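Local coordinates for polyhedrin (Operophtera brumata cypovirus 19, PDB 5A99), which forms the crystalline matrix of viral polyhedra, the occlusion bodies that probably embed virus particles and protect them outside the insect host, at residues 25-30 with 192-197; 231-234 with 239-242. All blocks are in the same frame, centred on the assembly; numbering follows the deposited sequence.

The two contacts illustrate how a crystal-forming protein uses different chemistry at its surface and in its interior. Contact 1 joins two loops at the surface, its centre about 20 Å from that of the chain, and relies largely on water to bridge polar groups. Contact 2, with its centre about 13 Å from that of the chain, is buried, with no hydrogen bond between its segments: a helix and the segment that follows it meet through stacked rings. The two centres lie about 25 Å apart and the nearest atoms about 8 Å, so they do not touch. Strand 33-40 relates them: loop 25-30 leads into it, and its His36 and Tyr40 reach the aromatic residues of contact 2.

Contact 1: 25-30 with 192-197; sequences RQYSRD and ANRDGA
The Tyr27 ring receives Arg194 NH2 at its edge, near the ring plane and 3.9 Å from CE1, while Gln26 CG lies above one face, toward the rim. With the planes 64° apart, ring and guanidinium are not stacked; Ala192 CB instead sits above one face of the Arg194 guanidinium, again toward the rim. The Arg29 guanidinium has the Asn193 amide at its edge, turned almost perpendicular at 86°, with NH2 3.4 Å from OD1. A bend at chi2 (80°) shapes the Arg29 chain that brings this group across to the other loop. Water then does most of the bridging: one molecule accepts from Arg29 NE at 2.7 Å and donates to Ala192 O; a second, between Arg29 NH2 and Ala197 O, is doubtful because it lies unusually close to that carbonyl. The amide is fixed from both ends, as Asn193 OD1 accepts from Asp195 N at 3.0 Å, an Asx turn, and Asn193 ND2 donates to Ala197 O, also at 3.0 Å. The stronger partner of Arg194 is Asp118, which makes a salt bridge with it and touches Tyr27. Loop 25-30, between helix 10-25 and strand 33-40, is thus brought against the loop that leaves strand 184-190.

Contact 2: 231-234 with 239-242; sequences NYWT and LYRT
Trp233 and Tyr240 lie face to face, a clear example of two aromatic side chains packed as flat plates. The five-membered ring of the indole and the phenol ring have their centroids 3.7 Å apart and their planes only 15° from parallel. The overlap is close: Tyr240 CD1 lies over the centre of the indole, 3.2 Å from Trp233 CE2, and in return Trp233 NE1 lies over the centre of the phenol ring. Both CB atoms point into the contact, and different first torsions then lay the rings on each other: Trp233 has CG anti to its carbonyl carbon (chi1 -59°), Tyr240 has CG anti to the backbone N (chi1 -180°). Tyr240 CB packs against the indole as well, 3.5 Å from Trp233 CD2, and Leu239 O lies obliquely to the indole, 4.0 Å from Trp233 CE3.

The opposite face of the indole is covered by its own neighbour in the chain. Tyr232 CD2 sits 3.6 Å above the indole plane, over its centre, so that Tyr240 lies flat on one face while Tyr232 presents its edge to the other. Around this group, Ile48 of strand 46-53 touches both Tyr232 and Trp233, and Leu46 of the same strand touches Tyr240.

No hydrogen bond crosses between the two segments, and the contact rests on dispersion and on the fit of ring against ring. The polar atoms are hydrogen-bonded outside the two segments: Tyr240 OH to Glu225 and Tyr40, Tyr232 OH to His36 and Arg50, and Trp233 NE1 likewise. The buried phenols are thereby anchored by their hydroxyls, and the carboxylate of Glu225 would probably polarise that of Tyr240.

Contact 1: 25-30 with 192-197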
loop_
_atom_site.group_PDB
_atom_site.type_symbol
_atom_site.label_atom_id
_atom_site.label_comp_id
_atom_site.label_asym_id
_atom_site.label_seq_id
_atom_site.Cartn_x
_atom_site.Cartn_y
_atom_site.Cartn_z
ATOM N N ARG A 25 24.304 -1.497 16.498
ATOM C CA ARG A 25 23.871 -1.115 15.145
ATOM C C ARG A 25 22.456 -0.561 15.147
ATOM O O ARG A 25 22.132 0.331 14.370
ATOM C CB ARG A 25 23.920 -2.295 14.181
ATOM C CG ARG A 25 23.444 -1.986 12.746
ATOM C CD ARG A 25 24.210 -2.832 11.721
ATOM N NE ARG A 25 25.643 -2.490 11.698
ATOM C CZ ARG A 25 26.553 -3.046 10.901
ATOM N NH1 ARG A 25 26.206 -3.982 10.025
ATOM N NH2 ARG A 25 27.823 -2.657 10.975
ATOM N N GLN A 26 21.624 -1.107 16.029
ATOM C CA GLN A 26 20.219 -0.709 16.120
ATOM C C GLN A 26 20.041 0.788 16.321
ATOM O O GLN A 26 18.977 1.330 16.012
ATOM C CB GLN A 26 19.542 -1.428 17.287
ATOM C CG GLN A 26 20.136 -1.067 18.658
ATOM C CD GLN A 26 19.301 -1.571 19.835
ATOM O OE1 GLN A 26 18.322 -2.293 19.658
ATOM N NE2 GLN A 26 19.694 -1.186 21.041
ATOM N N TYR A 27 21.053 1.446 16.895
ATOM C CA TYR A 27 20.999 2.893 17.115
ATOM C C TYR A 27 21.264 3.680 15.841
ATOM O O TYR A 27 20.916 4.848 15.752
ATOM C CB TYR A 27 22.000 3.328 18.177
ATOM C CG TYR A 27 21.693 2.819 19.564
ATOM C CD1 TYR A 27 20.608 3.315 20.286
ATOM C CD2 TYR A 27 22.490 1.849 20.157
ATOM C CE1 TYR A 27 20.326 2.847 21.568
ATOM C CE2 TYR A 27 22.217 1.375 21.437
ATOM C CZ TYR A 27 21.134 1.877 22.137
ATOM O OH TYR A 27 20.858 1.415 23.405
ATOM N N SER A 28 21.895 3.051 14.862
ATOM C CA SER A 28 22.108 3.703 13.573
ATOM C C SER A 28 20.804 3.881 12.815
ATOM O O SER A 28 19.995 2.956 12.740
ATOM C CB SER A 28 23.074 2.912 12.696
ATOM O OG SER A 28 23.153 3.512 11.410
ATOM N N ARG A 29 20.613 5.074 12.251
ATOM C CA ARG A 29 19.433 5.339 11.436
ATOM C C ARG A 29 19.452 4.508 10.159
ATOM O O ARG A 29 18.465 4.461 9.440
ATOM C CB ARG A 29 19.318 6.829 11.099
ATOM C CG ARG A 29 18.542 7.621 12.141
ATOM C CD ARG A 29 19.388 7.962 13.364
ATOM N NE ARG A 29 18.728 8.998 14.165
ATOM C CZ ARG A 29 18.998 10.298 14.096
ATOM N NH1 ARG A 29 19.945 10.748 13.292
ATOM N NH2 ARG A 29 18.329 11.154 14.857
ATOM N N ASP A 30 20.574 3.850 9.885
ATOM C CA ASP A 30 20.693 3.005 8.703
ATOM C C ASP A 30 20.575 1.529 9.044
ATOM O O ASP A 30 21.015 0.671 8.282
ATOM C CB ASP A 30 22.028 3.256 8.005
ATOM C CG ASP A 30 22.281 4.722 7.765
ATOM O OD1 ASP A 30 21.353 5.431 7.292
ATOM O OD2 ASP A 30 23.404 5.162 8.075
ATOM N N ALA A 192 13.455 5.204 17.790
ATOM C CA ALA A 192 13.681 6.208 18.818
ATOM C C ALA A 192 14.513 7.370 18.288
ATOM O O ALA A 192 15.523 7.176 17.622
ATOM C CB ALA A 192 14.387 5.575 20.014
ATOM N N ASN A 193 14.094 8.587 18.605
ATOM C CA ASN A 193 14.948 9.739 18.384
ATOM C C ASN A 193 14.991 10.600 19.642
ATOM O O ASN A 193 14.009 11.248 20.006
ATOM C CB ASN A 193 14.491 10.549 17.172
ATOM C CG ASN A 193 15.477 11.645 16.818
ATOM O OD1 ASN A 193 16.448 11.871 17.541
ATOM N ND2 ASN A 193 15.242 12.321 15.699
ATOM N N ARG A 194 16.138 10.581 20.311
ATOM C CA ARG A 194 16.293 11.241 21.597
ATOM C C ARG A 194 16.888 12.637 21.424
ATOM O O ARG A 194 16.988 13.402 22.393
ATOM C CB ARG A 194 17.197 10.406 22.494
ATOM C CG ARG A 194 16.702 8.979 22.674
ATOM C CD ARG A 194 17.803 8.054 23.112
ATOM N NE ARG A 194 17.341 6.673 23.256
ATOM C CZ ARG A 194 17.354 5.772 22.275
ATOM N NH1 ARG A 194 17.801 6.096 21.064
ATOM N NH2 ARG A 194 16.919 4.543 22.502
ATOM N N ASP A 195 17.277 12.959 20.188
ATOM C CA ASP A 195 17.848 14.269 19.878
ATOM C C ASP A 195 16.855 15.240 19.237
ATOM O O ASP A 195 15.712 14.886 18.946
ATOM C CB ASP A 195 19.097 14.097 19.021
ATOM C CG ASP A 195 20.140 13.221 19.698
ATOM O OD1 ASP A 195 20.248 13.264 20.944
ATOM O OD2 ASP A 195 20.847 12.476 18.997
ATOM N N GLY A 196 17.293 16.484 19.055
ATOM C CA GLY A 196 16.394 17.561 18.675
ATOM C C GLY A 196 15.908 17.502 17.230
ATOM O O GLY A 196 14.745 17.806 16.942
ATOM N N ALA A 197 16.796 17.103 16.325
ATOM C CA ALA A 197 16.511 17.125 14.895
ATOM C C ALA A 197 15.677 15.921 14.460
ATOM O O ALA A 197 16.180 14.795 14.374
ATOM C CB ALA A 197 17.807 17.176 14.103
HETATM O O HOH W 1 16.188 8.727 15.182
HETATM O O HOH W 2 18.365 13.601 14.130
HETATM O O HOH W 3 18.502 8.617 17.177
#

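Contact 2: 231-234 with 239-242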
loop_
_atom_site.group_PDB
_atom_site.type_symbol
_atom_site.label_atom_id
_atom_site.label_comp_id
_atom_site.label_asym_id
_atom_site.label_seq_id
_atom_site.Cartn_x
_atom_site.Cartn_y
_atom_site.Cartn_z
ATOM N N ASN A 231 13.445 -22.359 11.947
ATOM C CA ASN A 231 13.707 -21.961 10.570
ATOM C C ASN A 231 13.595 -20.464 10.304
ATOM O O ASN A 231 13.860 -20.009 9.194
ATOM C CB ASN A 231 12.754 -22.715 9.644
ATOM C CG ASN A 231 13.040 -24.204 9.601
ATOM O OD1 ASN A 231 13.975 -24.701 10.244
ATOM N ND2 ASN A 231 12.220 -24.929 8.870
ATOM N N TYR A 232 13.224 -19.704 11.324
ATOM C CA TYR A 232 12.962 -18.282 11.145
ATOM C C TYR A 232 13.539 -17.444 12.279
ATOM O O TYR A 232 14.474 -16.676 12.082
ATOM C CB TYR A 232 11.456 -18.051 11.026
ATOM C CG TYR A 232 11.082 -16.632 10.710
ATOM C CD1 TYR A 232 11.004 -16.186 9.393
ATOM C CD2 TYR A 232 10.813 -15.729 11.729
ATOM C CE1 TYR A 232 10.664 -14.875 9.105
ATOM C CE2 TYR A 232 10.462 -14.417 11.451
ATOM C CZ TYR A 232 10.403 -13.984 10.145
ATOM O OH TYR A 232 10.057 -12.657 9.888
ATOM N N TRP A 233 12.987 -17.593 13.473
ATOM C CA TRP A 233 13.341 -16.697 14.568
ATOM C C TRP A 233 14.835 -16.755 14.891
ATOM O O TRP A 233 15.521 -15.738 14.825
ATOM C CB TRP A 233 12.489 -17.003 15.797
ATOM C CG TRP A 233 11.022 -16.856 15.515
ATOM C CD1 TRP A 233 10.115 -17.858 15.389
ATOM C CD2 TRP A 233 10.299 -15.632 15.315
ATOM N NE1 TRP A 233 8.871 -17.345 15.136
ATOM C CE2 TRP A 233 8.957 -15.976 15.081
ATOM C CE3 TRP A 233 10.658 -14.281 15.312
ATOM C CZ2 TRP A 233 7.971 -15.023 14.831
ATOM C CZ3 TRP A 233 9.675 -13.331 15.067
ATOM C CH2 TRP A 233 8.351 -13.706 14.833
ATOM N N THR A 234 15.337 -17.941 15.224
ATOM C CA THR A 234 16.749 -18.091 15.548
ATOM C C THR A 234 17.630 -17.819 14.322
ATOM O O THR A 234 18.648 -17.144 14.418
ATOM C CB THR A 234 17.050 -19.482 16.135
ATOM O OG1 THR A 234 16.652 -20.504 15.211
ATOM C CG2 THR A 234 16.307 -19.665 17.436
ATOM N N LEU A 239 14.159 -11.774 17.742
ATOM C CA LEU A 239 13.854 -12.187 19.108
ATOM C C LEU A 239 12.390 -12.617 19.196
ATOM O O LEU A 239 11.525 -12.036 18.548
ATOM C CB LEU A 239 14.182 -11.053 20.090
ATOM C CG LEU A 239 15.653 -10.625 20.088
ATOM C CD1 LEU A 239 15.922 -9.516 21.099
ATOM C CD2 LEU A 239 16.561 -11.820 20.363
ATOM N N TYR A 240 12.125 -13.662 19.971
ATOM C CA TYR A 240 10.816 -14.300 19.965
ATOM C C TYR A 240 10.543 -15.043 21.266
ATOM O O TYR A 240 11.455 -15.594 21.900
ATOM C CB TYR A 240 10.706 -15.273 18.772
ATOM C CG TYR A 240 9.378 -15.986 18.673
ATOM C CD1 TYR A 240 8.263 -15.340 18.174
ATOM C CD2 TYR A 240 9.246 -17.311 19.070
ATOM C CE1 TYR A 240 7.045 -15.977 18.089
ATOM C CE2 TYR A 240 8.034 -17.964 18.981
ATOM C CZ TYR A 240 6.932 -17.286 18.492
ATOM O OH TYR A 240 5.721 -17.913 18.388
ATOM N N ARG A 241 9.273 -15.060 21.647
ATOM C CA ARG A 241 8.828 -15.697 22.875
ATOM C C ARG A 241 7.866 -16.836 22.525
ATOM O O ARG A 241 6.843 -16.609 21.880
ATOM C CB ARG A 241 8.122 -14.653 23.735
ATOM C CG ARG A 241 8.222 -14.854 25.220
ATOM C CD ARG A 241 7.633 -13.641 25.959
ATOM N NE ARG A 241 8.669 -12.688 26.357
ATOM C CZ ARG A 241 9.645 -13.008 27.193
ATOM N NH1 ARG A 241 9.687 -14.233 27.694
ATOM N NH2 ARG A 241 10.563 -12.124 27.531
ATOM N N THR A 242 8.198 -18.052 22.961
ATOM C CA THR A 242 7.387 -19.242 22.672
ATOM C C THR A 242 6.158 -19.382 23.581
ATOM O O THR A 242 5.982 -18.627 24.537
ATOM C CB THR A 242 8.233 -20.536 22.783
ATOM O OG1 THR A 242 8.557 -20.780 24.152
ATOM C CG2 THR A 242 9.513 -20.440 21.942
#